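Long-range contacts in uncharacterized protein DUF849 (Burkholderia xenovorans LB400, PDB 3E02), which probably catalyses zinc-dependent cleavage of beta-keto acids, with 3-keto-5-aminohexanoate as the likely substrate type: residues A[174-179]-A[205-210]; A[111-116]-A[170-175]. All coordinates share one frame; numbering follows the deposited sequence. Where two conformers were deposited one is given.

Contact 2 (111-116 with 170-175) lies in the wall of a TIM barrel, where two neighbouring parallel strands share a ladder of backbone bonds and turn polar and acidic side chains toward the zinc side and apolar ones toward the helices. Contact 1 (174-179 with 205-210) takes over where strand 168-173 gives way to helix 176-187; one backbone bond, a water and a small apolar patch join it to a loop. Both are buried; their segments overlap at Tyr174 and Asp175, and Tyr174 takes part in both. The second subunit reaches more of contact 1, where its Val176 packs on Asp175 and Ile207. A strand is thus held differently along its length than where it ends.

Contact 1 (A[174-179]-A[205-210]); sequences YDVGHL and GGIGAD. With EDO (1,2-ethanediol), chain D.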
loop_
_atom_site.group_PDB
_atom_site.type_symbol
_atom_site.label_atom_id
_atom_site.label_comp_id
_atom_site.label_asym_id
_atom_site.label_seq_id
_atom_site.Cartn_x
_atom_site.Cartn_y
_atom_site.Cartn_z
ATOM N N TYR A 174 -1.799 -5.565 17.825
ATOM C CA TYR A 174 -0.709 -4.578 17.912
ATOM C C TYR A 174 0.249 -4.599 16.723
ATOM O O TYR A 174 1.165 -3.794 16.672
ATOM C CB TYR A 174 0.136 -4.815 19.170
ATOM C CG TYR A 174 -0.600 -4.658 20.458
ATOM C CD1 TYR A 174 -1.421 -5.680 20.936
ATOM C CD2 TYR A 174 -0.468 -3.502 21.234
ATOM C CE1 TYR A 174 -2.121 -5.556 22.127
ATOM C CE2 TYR A 174 -1.167 -3.371 22.457
ATOM C CZ TYR A 174 -1.983 -4.415 22.889
ATOM O OH TYR A 174 -2.675 -4.342 24.073
ATOM N N ASP A 175 0.095 -5.561 15.824
ATOM C CA ASP A 175 0.963 -5.657 14.656
ATOM C C ASP A 175 0.298 -6.558 13.621
ATOM O O ASP A 175 -0.675 -7.247 13.925
ATOM C CB ASP A 175 2.348 -6.201 15.074
ATOM C CG ASP A 175 3.485 -5.653 14.226
ATOM O OD1 ASP A 175 3.262 -5.135 13.103
ATOM O OD2 ASP A 175 4.631 -5.797 14.665
ATOM N N VAL A 176 0.844 -6.574 12.411
ATOM C CA VAL A 176 0.251 -7.338 11.299
ATOM C C VAL A 176 0.182 -8.842 11.610
ATOM O O VAL A 176 -0.818 -9.485 11.289
ATOM C CB VAL A 176 1.004 -7.092 9.971
ATOM C CG1 VAL A 176 0.342 -7.865 8.818
ATOM C CG2 VAL A 176 1.075 -5.566 9.670
ATOM N N GLY A 177 1.208 -9.371 12.283
ATOM C CA GLY A 177 1.247 -10.791 12.663
ATOM C C GLY A 177 0.068 -11.215 13.534
ATOM O O GLY A 177 -0.370 -12.362 13.474
ATOM N N HIS A 178 -0.462 -10.278 14.324
ATOM C CA HIS A 178 -1.632 -10.545 15.178
ATOM C C HIS A 178 -2.879 -10.886 14.362
ATOM O O HIS A 178 -3.715 -11.656 14.828
ATOM C CB HIS A 178 -1.893 -9.377 16.115
ATOM C CG HIS A 178 -0.818 -9.173 17.139
ATOM N ND1 HIS A 178 -1.064 -8.576 18.352
ATOM C CD2 HIS A 178 0.477 -9.574 17.177
ATOM C CE1 HIS A 178 0.054 -8.531 19.055
ATOM N NE2 HIS A 178 1.004 -9.138 18.367
ATOM N N LEU A 179 -2.988 -10.321 13.156
ATOM C CA LEU A 179 -4.093 -10.628 12.235
ATOM C C LEU A 179 -4.005 -12.092 11.795
ATOM O O LEU A 179 -5.008 -12.812 11.799
ATOM C CB LEU A 179 -4.075 -9.696 11.015
ATOM C CG LEU A 179 -4.197 -8.192 11.298
ATOM C CD1 LEU A 179 -3.969 -7.384 10.020
ATOM C CD2 LEU A 179 -5.551 -7.904 11.919
ATOM N N GLY A 205 7.342 -1.506 20.687
ATOM C CA GLY A 205 7.243 -2.958 20.685
ATOM C C GLY A 205 6.136 -3.399 19.726
ATOM O O GLY A 205 6.150 -4.532 19.271
ATOM N N GLY A 206 5.173 -2.508 19.430
ATOM C CA GLY A 206 4.095 -2.766 18.466
ATOM C C GLY A 206 4.300 -1.969 17.186
ATOM O O GLY A 206 5.342 -1.336 16.977
ATOM N N ILE A 207 3.271 -1.960 16.348
ATOM C CA ILE A 207 3.308 -1.229 15.078
ATOM C C ILE A 207 3.234 0.292 15.346
ATOM O O ILE A 207 2.547 0.736 16.259
ATOM C CB ILE A 207 2.225 -1.756 14.118
ATOM C CG1 ILE A 207 2.555 -1.423 12.658
ATOM C CG2 ILE A 207 0.826 -1.263 14.553
ATOM C CD1 ILE A 207 1.680 -2.199 11.659
ATOM N N GLY A 208 4.011 1.060 14.582
ATOM C CA GLY A 208 4.092 2.500 14.752
ATOM C C GLY A 208 2.868 3.256 14.300
ATOM O O GLY A 208 2.093 2.779 13.466
ATOM N N ALA A 209 2.732 4.475 14.797
ATOM C CA ALA A 209 1.589 5.330 14.453
ATOM C C ALA A 209 1.846 6.123 13.170
ATOM O O ALA A 209 1.869 7.348 13.183
ATOM C CB ALA A 209 1.235 6.246 15.625
ATOM N N ASP A 210 2.045 5.402 12.066
ATOM C CA ASP A 210 2.153 5.958 10.716
ATOM C C ASP A 210 0.852 5.525 10.012
ATOM O O ASP A 210 0.503 4.339 10.066
ATOM C CB ASP A 210 3.374 5.434 9.970
ATOM C CG ASP A 210 4.676 6.095 10.440
ATOM O OD1 ASP A 210 4.765 7.332 10.384
ATOM O OD2 ASP A 210 5.622 5.380 10.832
HETATM C C1 EDO D . -3.107 1.126 25.750
HETATM O O1 EDO D . -2.907 2.378 25.084
HETATM C C2 EDO D . -2.802 -0.013 24.781
HETATM O O2 EDO D . -2.661 -1.247 25.495
HETATM O O HOH W 1 4.750 -6.229 17.467
#
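Ile207 N meets the carbonyl of Tyr174 almost head-on: the N-to-O distance is 2.8 Å and the C=O...N angle 176°, so the donor sits beyond the tip of the oxygen. This one direct hydrogen bond ties the turn after strand 168-173 to the loop before helix 211-225. Gly206, with no side chain, brings its CA to 3.6 Å from Tyr174 O, and Ile207 CG2 closes on the same oxygen at 3.3 Å. With its CG1 anti to the backbone N (chi1 -158°), Ile207 extends CD1 across the Asp175 carboxylate, 3.6 Å from Asp175 OD1, and on to Val176 CG2 at 4.0 Å. The carboxylate is held on both oxygens. Asp175 OD1 accepts from Val176 N, at 2.9 Å and well out of the carboxylate plane, while a water donates one hydrogen bond to Asp175 OD2 and the other to Gly205 O, bridging the segments. Asp175 OD2 also accepts from Gly177 N of the second subunit, and Asp175 OD1 lies close to its counterpart there. The proximity of these two OD1 atoms would tend to raise their proton affinity, while the N-H and water donors would tend to offset it.

Contact 2 (A[111-116]-A[170-175]); sequences SMNMGS and EFECYD. With EDO (1,2-ethanediol), chain D.
Asn113 and Glu172 are neighbours on adjacent parallel strands of the TIM barrel, their side chains on the same face and the strand axes turned 32° apart. Backbone bonds from Met112 N to Glu170 O, Glu172 N to Met112 O and Met114 N to Glu172 O lace the pair together, the last at 3.0 Å. Ser111, Asn113, Glu170 and Glu172 occupy the face toward the zinc ion, which is bound by His50, His52 and Glu259. There the Asn113 and Glu172 side chains cross at a slant, amide and carboxylate planes 53° apart, and Asn113 OD1 rests against the aliphatic part of the glutamate, 3.3 Å from Glu172 CG. A bend at chi2 (-55°) carries the Glu172 carboxylate back along the sheet, placing OE2 at 3.1 Å from Ser111 CB. Asn113 OD1 also comes to the edge of the Tyr174 ring, near its plane, 3.1 Å from Tyr174 OH; the same hydroxyl has a weak hydrogen bond to O2 of an ethanediol. Glu170 OE1 is hydrogen-bonded to Asn84 on strand 82-85.

On the opposite face, with Met112, lies Phe171; Met114, just past the strand end, lies beside it and points the same way, and both pack against Met159 of helix 152-163. Met112 and Met114 are both selenomethionine. SE of Met114 makes an oblique Met-aromatic contact, 3.8 Å from Phe171 CD1. Met112 CG approaches that same ring carbon, Phe171 CD1, at 4.1 Å.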
loop_
_atom_site.group_PDB
_atom_site.type_symbol
_atom_site.label_atom_id
_atom_site.label_comp_id
_atom_site.label_asym_id
_atom_site.label_seq_id
_atom_site.Cartn_x
_atom_site.Cartn_y
_atom_site.Cartn_z
ATOM N N SER A 111 -11.445 -8.056 26.528
ATOM C CA SER A 111 -10.347 -7.807 25.592
ATOM C C SER A 111 -9.579 -9.122 25.426
ATOM O O SER A 111 -9.603 -9.972 26.319
ATOM C CB SER A 111 -9.432 -6.658 26.046
ATOM O OG SER A 111 -8.773 -6.958 27.248
HETATM N N MSE A 112 -8.950 -9.301 24.267
HETATM C CA MSE A 112 -8.183 -10.513 23.963
HETATM C C MSE A 112 -6.974 -10.096 23.141
HETATM O O MSE A 112 -7.101 -9.781 21.969
HETATM C CB MSE A 112 -9.081 -11.511 23.209
HETATM C CG MSE A 112 -8.471 -12.843 22.773
HETATM SE SE MSE A 112 -7.825 -13.928 24.229
HETATM C CE MSE A 112 -9.448 -14.000 25.408
ATOM N N ASN A 113 -5.806 -10.084 23.773
ATOM C CA ASN A 113 -4.563 -9.668 23.123
ATOM C C ASN A 113 -4.097 -10.791 22.196
ATOM O O ASN A 113 -3.946 -11.931 22.645
ATOM C CB ASN A 113 -3.555 -9.285 24.185
ATOM C CG ASN A 113 -4.030 -8.084 24.997
ATOM O OD1 ASN A 113 -4.169 -6.999 24.458
ATOM N ND2 ASN A 113 -4.342 -8.299 26.284
HETATM N N MSE A 114 -3.903 -10.461 20.911
HETATM C CA MSE A 114 -3.652 -11.479 19.857
HETATM C C MSE A 114 -2.215 -11.901 19.558
HETATM O O MSE A 114 -1.968 -12.625 18.597
HETATM C CB MSE A 114 -4.410 -11.090 18.575
HETATM C CG MSE A 114 -5.922 -11.220 18.692
HETATM SE SE MSE A 114 -6.496 -12.976 19.309
HETATM C CE MSE A 114 -5.621 -14.025 18.090
ATOM N N GLY A 115 -1.278 -11.518 20.405
ATOM C CA GLY A 115 0.096 -11.961 20.216
ATOM C C GLY A 115 1.001 -11.469 21.305
ATOM O O GLY A 115 0.626 -10.579 22.073
ATOM N N SER A 116 2.174 -12.079 21.392
ATOM C CA SER A 116 3.177 -11.692 22.377
ATOM C C SER A 116 4.045 -10.622 21.750
ATOM O O SER A 116 4.429 -10.727 20.573
ATOM C CB SER A 116 4.026 -12.886 22.809
ATOM O OG SER A 116 3.230 -13.910 23.375
ATOM N N GLU A 170 -12.948 -8.436 22.116
ATOM C CA GLU A 170 -12.367 -7.253 21.482
ATOM C C GLU A 170 -10.947 -7.778 21.203
ATOM O O GLU A 170 -10.131 -7.855 22.124
ATOM C CB GLU A 170 -12.365 -6.040 22.439
ATOM C CG GLU A 170 -11.728 -4.705 21.914
ATOM C CD GLU A 170 -11.351 -3.693 23.030
ATOM O OE1 GLU A 170 -11.363 -4.038 24.228
ATOM O OE2 GLU A 170 -10.984 -2.535 22.719
ATOM N N PHE A 171 -10.672 -8.160 19.955
ATOM C CA PHE A 171 -9.358 -8.710 19.574
ATOM C C PHE A 171 -8.341 -7.581 19.415
ATOM O O PHE A 171 -8.432 -6.811 18.446
ATOM C CB PHE A 171 -9.468 -9.529 18.281
ATOM C CG PHE A 171 -10.424 -10.682 18.366
ATOM C CD1 PHE A 171 -10.107 -11.802 19.127
ATOM C CD2 PHE A 171 -11.639 -10.666 17.670
ATOM C CE1 PHE A 171 -10.990 -12.891 19.217
ATOM C CE2 PHE A 171 -12.527 -11.748 17.738
ATOM C CZ PHE A 171 -12.204 -12.866 18.519
ATOM N N GLU A 172 -7.390 -7.480 20.346
ATOM C CA GLU A 172 -6.380 -6.402 20.318
ATOM C C GLU A 172 -5.221 -6.853 19.452
ATOM O O GLU A 172 -4.526 -7.799 19.802
ATOM C CB GLU A 172 -5.830 -6.031 21.696
ATOM C CG GLU A 172 -6.806 -5.989 22.831
ATOM C CD GLU A 172 -7.977 -5.086 22.603
ATOM O OE1 GLU A 172 -7.879 -4.110 21.843
ATOM O OE2 GLU A 172 -9.001 -5.352 23.235
ATOM N N CYS A 173 -5.020 -6.162 18.333
ATOM C CA CYS A 173 -4.001 -6.487 17.343
ATOM C C CYS A 173 -2.996 -5.335 17.286
ATOM O O CYS A 173 -3.318 -4.261 16.795
ATOM C CB CYS A 173 -4.691 -6.706 15.994
ATOM S SG CYS A 173 -5.886 -8.097 16.003
ATOM N N TYR A 174 -1.799 -5.565 17.825
ATOM C CA TYR A 174 -0.709 -4.578 17.912
ATOM C C TYR A 174 0.249 -4.599 16.723
ATOM O O TYR A 174 1.165 -3.794 16.672
ATOM C CB TYR A 174 0.136 -4.815 19.170
ATOM C CG TYR A 174 -0.600 -4.658 20.458
ATOM C CD1 TYR A 174 -1.421 -5.680 20.936
ATOM C CD2 TYR A 174 -0.468 -3.502 21.234
ATOM C CE1 TYR A 174 -2.121 -5.556 22.127
ATOM C CE2 TYR A 174 -1.167 -3.371 22.457
ATOM C CZ TYR A 174 -1.983 -4.415 22.889
ATOM O OH TYR A 174 -2.675 -4.342 24.073
ATOM N N ASP A 175 0.095 -5.561 15.824
ATOM C CA ASP A 175 0.963 -5.657 14.656
ATOM C C ASP A 175 0.298 -6.558 13.621
ATOM O O ASP A 175 -0.675 -7.247 13.925
ATOM C CB ASP A 175 2.348 -6.201 15.074
ATOM C CG ASP A 175 3.485 -5.653 14.226
ATOM O OD1 ASP A 175 3.262 -5.135 13.103
ATOM O OD2 ASP A 175 4.631 -5.797 14.665
HETATM C C1 EDO D . -3.107 1.126 25.750
HETATM O O1 EDO D . -2.907 2.378 25.084
HETATM C C2 EDO D . -2.802 -0.013 24.781
HETATM O O2 EDO D . -2.661 -1.247 25.495
#